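PDB 6VC5: endoglucanase from Komagataeibacter sucrofermentans, which probably hydrolyses internal beta-1,4-glucosidic linkages in cellulose and related beta-glucans, as a member of glycosyl hydrolase family 8. Local coordinates for residues Thr61-Trp73 against Met117-Lys129. Residues are numbered along the deposited sequence; the frame is centred on the assembly and turned at random.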
loop_
_atom_site.group_PDB
_atom_site.type_symbol
_atom_site.label_atom_id
_atom_site.label_comp_id
_atom_site.label_asym_id
_atom_site.label_seq_id
_atom_site.Cartn_x
_atom_site.Cartn_y
_atom_site.Cartn_z
ATOM N N THR A 61 -0.914 -18.927 -9.022
ATOM C CA THR A 61 -1.003 -19.605 -10.309
ATOM C C THR A 61 -0.849 -18.636 -11.472
ATOM O O THR A 61 -0.178 -18.951 -12.461
ATOM C CB THR A 61 -2.350 -20.318 -10.400
ATOM O OG1 THR A 61 -2.443 -21.290 -9.351
ATOM C CG2 THR A 61 -2.526 -20.999 -11.769
ATOM N N ASN A 62 -1.450 -17.452 -11.374
ATOM C CA ASN A 62 -1.560 -16.579 -12.533
ATOM C C ASN A 62 -0.590 -15.410 -12.540
ATOM O O ASN A 62 -0.247 -14.929 -13.631
ATOM C CB ASN A 62 -2.990 -16.045 -12.675
ATOM C CG ASN A 62 -3.972 -17.130 -13.042
ATOM O OD1 ASN A 62 -4.094 -17.500 -14.214
ATOM N ND2 ASN A 62 -4.664 -17.668 -12.046
ATOM N N LEU A 63 -0.150 -14.934 -11.374
ATOM C CA LEU A 63 0.683 -13.740 -11.292
ATOM C C LEU A 63 2.105 -13.989 -10.814
ATOM O O LEU A 63 2.999 -13.240 -11.202
ATOM C CB LEU A 63 0.047 -12.674 -10.381
ATOM C CG LEU A 63 -1.322 -12.131 -10.793
ATOM C CD1 LEU A 63 -1.788 -11.106 -9.747
ATOM C CD2 LEU A 63 -1.255 -11.521 -12.181
ATOM N N GLN A 64 2.354 -14.994 -9.972
ATOM C CA GLN A 64 3.701 -15.143 -9.427
ATOM C C GLN A 64 4.703 -15.530 -10.510
ATOM O O GLN A 64 4.408 -16.338 -11.401
ATOM C CB GLN A 64 3.738 -16.139 -8.263
ATOM C CG GLN A 64 5.047 -16.009 -7.474
ATOM C CD GLN A 64 5.015 -16.774 -6.171
ATOM O OE1 GLN A 64 4.545 -17.914 -6.118
ATOM N NE2 GLN A 64 5.525 -16.156 -5.105
ATOM N N HIS A 65 5.893 -14.928 -10.441
ATOM C CA HIS A 65 6.933 -15.185 -11.427
ATOM C C HIS A 65 7.442 -16.616 -11.338
ATOM O O HIS A 65 7.307 -17.299 -10.321
ATOM C CB HIS A 65 8.107 -14.224 -11.244
ATOM C CG HIS A 65 7.804 -12.818 -11.646
ATOM N ND1 HIS A 65 8.543 -11.745 -11.197
ATOM C CD2 HIS A 65 6.854 -12.306 -12.465
ATOM C CE1 HIS A 65 8.061 -10.629 -11.720
ATOM N NE2 HIS A 65 7.040 -10.941 -12.498
ATOM N N LYS A 66 8.045 -17.049 -12.442
ATOM C CA LYS A 66 8.681 -18.354 -12.570
ATOM C C LYS A 66 10.054 -18.362 -11.904
ATOM O O LYS A 66 10.398 -19.310 -11.189
ATOM C CB LYS A 66 8.847 -18.685 -14.064
ATOM C CG LYS A 66 7.560 -18.928 -14.908
ATOM C CD LYS A 66 7.787 -19.232 -16.406
ATOM C CE LYS A 66 6.494 -19.484 -17.171
ATOM N NZ LYS A 66 6.801 -19.741 -18.586
ATOM N N ASP A 67 10.834 -17.300 -12.113
ATOM C CA ASP A 67 12.239 -17.229 -11.733
ATOM C C ASP A 67 12.480 -16.488 -10.423
ATOM O O ASP A 67 13.617 -16.479 -9.932
ATOM C CB ASP A 67 13.037 -16.540 -12.846
ATOM C CG ASP A 67 13.313 -17.461 -14.025
ATOM O OD1 ASP A 67 14.406 -17.352 -14.624
ATOM O OD2 ASP A 67 12.441 -18.294 -14.351
ATOM N N ASP A 68 11.462 -15.841 -9.865
ATOM C CA ASP A 68 11.558 -15.245 -8.537
ATOM C C ASP A 68 10.166 -15.275 -7.913
ATOM O O ASP A 68 9.196 -15.719 -8.534
ATOM C CB ASP A 68 12.197 -13.843 -8.558
ATOM C CG ASP A 68 11.455 -12.858 -9.450
ATOM O OD1 ASP A 68 10.266 -12.578 -9.201
ATOM O OD2 ASP A 68 12.079 -12.339 -10.400
ATOM N N ALA A 69 10.066 -14.801 -6.671
ATOM C CA ALA A 69 8.813 -14.898 -5.935
ATOM C C ALA A 69 7.950 -13.643 -6.036
ATOM O O ALA A 69 6.886 -13.591 -5.417
ATOM C CB ALA A 69 9.082 -15.232 -4.459
ATOM N N LEU A 70 8.369 -12.644 -6.810
ATOM C CA LEU A 70 7.553 -11.449 -6.985
ATOM C C LEU A 70 6.413 -11.736 -7.964
ATOM O O LEU A 70 6.323 -12.820 -8.549
ATOM C CB LEU A 70 8.428 -10.279 -7.419
ATOM C CG LEU A 70 9.660 -10.020 -6.544
ATOM C CD1 LEU A 70 10.406 -8.798 -7.054
ATOM C CD2 LEU A 70 9.232 -9.813 -5.103
ATOM N N PHE A 71 5.551 -10.737 -8.176
ATOM C CA PHE A 71 4.291 -10.924 -8.891
ATOM C C PHE A 71 4.187 -9.959 -10.056
ATOM O O PHE A 71 4.438 -8.760 -9.906
ATOM C CB PHE A 71 3.092 -10.709 -7.951
ATOM C CG PHE A 71 3.030 -11.714 -6.858
ATOM C CD1 PHE A 71 2.245 -12.842 -6.993
ATOM C CD2 PHE A 71 3.785 -11.539 -5.703
ATOM C CE1 PHE A 71 2.210 -13.801 -6.002
ATOM C CE2 PHE A 71 3.748 -12.477 -4.704
ATOM C CZ PHE A 71 2.966 -13.615 -4.852
ATOM N N SER A 72 3.788 -10.475 -11.211
ATOM C CA SER A 72 3.398 -9.581 -12.290
ATOM C C SER A 72 2.226 -8.727 -11.823
ATOM O O SER A 72 1.340 -9.202 -11.114
ATOM C CB SER A 72 2.995 -10.404 -13.502
ATOM O OG SER A 72 4.097 -11.157 -13.991
ATOM N N TRP A 73 2.226 -7.450 -12.209
ATOM C CA TRP A 73 1.310 -6.518 -11.555
ATOM C C TRP A 73 -0.142 -6.688 -12.001
ATOM O O TRP A 73 -1.053 -6.328 -11.244
ATOM C CB TRP A 73 1.779 -5.074 -11.737
ATOM C CG TRP A 73 1.539 -4.507 -13.091
ATOM C CD1 TRP A 73 2.265 -4.751 -14.228
ATOM C CD2 TRP A 73 0.519 -3.575 -13.457
ATOM N NE1 TRP A 73 1.746 -4.024 -15.281
ATOM C CE2 TRP A 73 0.674 -3.299 -14.829
ATOM C CE3 TRP A 73 -0.515 -2.948 -12.749
ATOM C CZ2 TRP A 73 -0.173 -2.427 -15.516
ATOM C CZ3 TRP A 73 -1.360 -2.084 -13.433
ATOM C CH2 TRP A 73 -1.181 -1.831 -14.802
ATOM N N MET A 117 8.105 -15.658 3.395
ATOM C CA MET A 117 9.552 -15.468 3.479
ATOM C C MET A 117 10.207 -15.488 2.101
ATOM O O MET A 117 11.157 -14.729 1.856
ATOM C CB MET A 117 10.158 -16.514 4.412
ATOM C CG MET A 117 9.739 -16.290 5.850
ATOM S SD MET A 117 10.585 -17.290 7.093
ATOM C CE MET A 117 10.070 -18.897 6.584
ATOM N N ASN A 118 9.701 -16.313 1.184
ATOM C CA ASN A 118 10.224 -16.302 -0.184
ATOM C C ASN A 118 9.997 -14.952 -0.858
ATOM O O ASN A 118 10.901 -14.423 -1.515
ATOM C CB ASN A 118 9.588 -17.417 -1.008
ATOM C CG ASN A 118 10.089 -18.790 -0.605
ATOM O OD1 ASN A 118 11.125 -18.915 0.047
ATOM N ND2 ASN A 118 9.348 -19.825 -0.979
ATOM N N ILE A 119 8.797 -14.376 -0.702
ATOM C CA ILE A 119 8.527 -13.056 -1.277
ATOM C C ILE A 119 9.427 -12.004 -0.643
ATOM O O ILE A 119 10.028 -11.172 -1.338
ATOM C CB ILE A 119 7.042 -12.686 -1.116
ATOM C CG1 ILE A 119 6.155 -13.703 -1.838
ATOM C CG2 ILE A 119 6.779 -11.273 -1.642
ATOM C CD1 ILE A 119 4.700 -13.684 -1.370
ATOM N N TYR A 120 9.487 -11.987 0.693
ATOM C CA TYR A 120 10.280 -10.961 1.371
ATOM C C TYR A 120 11.738 -11.048 0.954
ATOM O O TYR A 120 12.392 -10.020 0.733
ATOM C CB TYR A 120 10.166 -11.114 2.889
ATOM C CG TYR A 120 8.877 -10.603 3.499
ATOM C CD1 TYR A 120 8.379 -9.340 3.196
ATOM C CD2 TYR A 120 8.187 -11.374 4.428
ATOM C CE1 TYR A 120 7.204 -8.865 3.778
ATOM C CE2 TYR A 120 7.017 -10.916 5.022
ATOM C CZ TYR A 120 6.530 -9.666 4.700
ATOM O OH TYR A 120 5.374 -9.209 5.286
ATOM N N GLY A 121 12.260 -12.273 0.841
ATOM C CA GLY A 121 13.636 -12.450 0.411
ATOM C C GLY A 121 13.904 -11.826 -0.947
ATOM O O GLY A 121 14.944 -11.193 -1.157
ATOM N N ASP A 122 12.973 -11.991 -1.884
ATOM C CA ASP A 122 13.168 -11.416 -3.212
ATOM C C ASP A 122 12.918 -9.907 -3.262
ATOM O O ASP A 122 13.558 -9.216 -4.060
ATOM C CB ASP A 122 12.339 -12.184 -4.241
ATOM C CG ASP A 122 13.074 -13.414 -4.763
ATOM O OD1 ASP A 122 14.325 -13.447 -4.647
ATOM O OD2 ASP A 122 12.420 -14.341 -5.282
ATOM N N VAL A 123 12.019 -9.367 -2.436
ATOM C CA VAL A 123 11.920 -7.910 -2.324
ATOM C C VAL A 123 13.247 -7.326 -1.851
ATOM O O VAL A 123 13.762 -6.358 -2.424
ATOM C CB VAL A 123 10.760 -7.506 -1.397
ATOM C CG1 VAL A 123 10.803 -5.997 -1.097
ATOM C CG2 VAL A 123 9.433 -7.874 -2.023
ATOM N N LEU A 124 13.822 -7.907 -0.798
ATOM C CA LEU A 124 15.085 -7.391 -0.278
ATOM C C LEU A 124 16.195 -7.510 -1.309
ATOM O O LEU A 124 17.019 -6.594 -1.460
ATOM C CB LEU A 124 15.455 -8.148 0.998
ATOM C CG LEU A 124 16.493 -7.511 1.920
ATOM C CD1 LEU A 124 15.999 -6.159 2.423
ATOM C CD2 LEU A 124 16.813 -8.441 3.085
ATOM N N LYS A 125 16.228 -8.627 -2.040
ATOM C CA LYS A 125 17.312 -8.880 -2.985
ATOM C C LYS A 125 17.160 -8.068 -4.272
ATOM O O LYS A 125 18.148 -7.537 -4.789
ATOM C CB LYS A 125 17.381 -10.374 -3.297
ATOM C CG LYS A 125 18.442 -10.753 -4.318
ATOM C CD LYS A 125 18.071 -12.048 -5.034
ATOM C CE LYS A 125 18.414 -13.282 -4.210
ATOM N NZ LYS A 125 19.151 -14.300 -5.017
ATOM N N LEU A 126 15.945 -7.966 -4.811
ATOM C CA LEU A 126 15.743 -7.385 -6.134
ATOM C C LEU A 126 15.217 -5.956 -6.119
ATOM O O LEU A 126 15.389 -5.246 -7.115
ATOM C CB LEU A 126 14.764 -8.245 -6.948
ATOM C CG LEU A 126 15.140 -9.722 -7.071
ATOM C CD1 LEU A 126 14.011 -10.487 -7.724
ATOM C CD2 LEU A 126 16.437 -9.904 -7.854
ATOM N N MET A 127 14.576 -5.514 -5.036
ATOM C CA MET A 127 13.881 -4.228 -5.021
ATOM C C MET A 127 14.492 -3.236 -4.046
ATOM O O MET A 127 13.819 -2.281 -3.654
ATOM C CB MET A 127 12.398 -4.401 -4.707
ATOM C CG MET A 127 11.624 -5.137 -5.767
ATOM S SD MET A 127 11.420 -4.165 -7.325
ATOM C CE MET A 127 12.210 -5.295 -8.439
ATOM N N THR A 128 15.723 -3.456 -3.612
ATOM C CA THR A 128 16.433 -2.456 -2.831
ATOM C C THR A 128 17.663 -1.989 -3.593
ATOM O O THR A 128 18.253 -2.736 -4.375
ATOM C CB THR A 128 16.791 -2.946 -1.413
ATOM O OG1 THR A 128 17.719 -4.036 -1.480
ATOM C CG2 THR A 128 15.517 -3.382 -0.667
ATOM N N LYS A 129 18.037 -0.734 -3.368
ATOM C CA LYS A 129 19.171 -0.150 -4.068
ATOM C C LYS A 129 19.843 0.862 -3.148
ATOM O O LYS A 129 19.168 1.570 -2.397
ATOM C CB LYS A 129 18.688 0.543 -5.347
ATOM C CG LYS A 129 19.757 1.340 -6.083
ATOM C CD LYS A 129 20.466 0.495 -7.124
ATOM C CE LYS A 129 21.650 1.250 -7.706
ATOM N NZ LYS A 129 21.262 2.013 -8.921
#
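Asp-122 reaches out from helix 110-126 and takes the backbone N-H of Ala-69 on its OD2, 2.8 Å from Ala-69 N, on the anti side of the carboxylate and 17° out of its plane. The methyl of Ala-69 rests against the same helix, with its CB 3.6 Å from Asn-118 O. Next along the loop, Leu-70 sets its forked end against the side chains of the last helical turns and of Met-127 just beyond them: CD2 meets Val-123 CG2 at 3.6 Å, the two side chains crossing at about a right angle, while CD1 faces Leu-126 CD1 and Met-127 CG. One turn before Val-123, Ile-119 brings its CD1 to the edge of the Phe-71 ring, near the ring plane, 3.7 Å from CE2; Gln-64 CG lies over one face of that ring, toward its rim.

The loop is braced from within. Gln-64, its CG anti to the backbone N (chi1 -165°), sends NE2 in a nearly straight bond to Ala-69 O, so both backbone polar groups of Ala-69 are held by side chains. Asp-68 OD1 accepts from His-65 ND1 on its syn side and from Leu-70 N on its anti side, the latter closing an Asx turn, while its CB lies 3.3 Å from Asp-122 OD2. With an alanine in place of Asp-68, His-65 ND1 and Leu-70 N would probably lose their shared acceptor, and the turn that presents Ala-69 N to Asp-122 could shift.

This loop follows helix 49-62 and docks along one side of helix 110-126, whose end leads through Met-127 into strand 128-131. Helix 90-106 adjoins the seam, with Asp-93 accepting from Phe-71 N and Leu-100 touching Ile-119, while Tyr-120 packs against helix 159-169, consistent with the (alpha/alpha)6 barrel of the family.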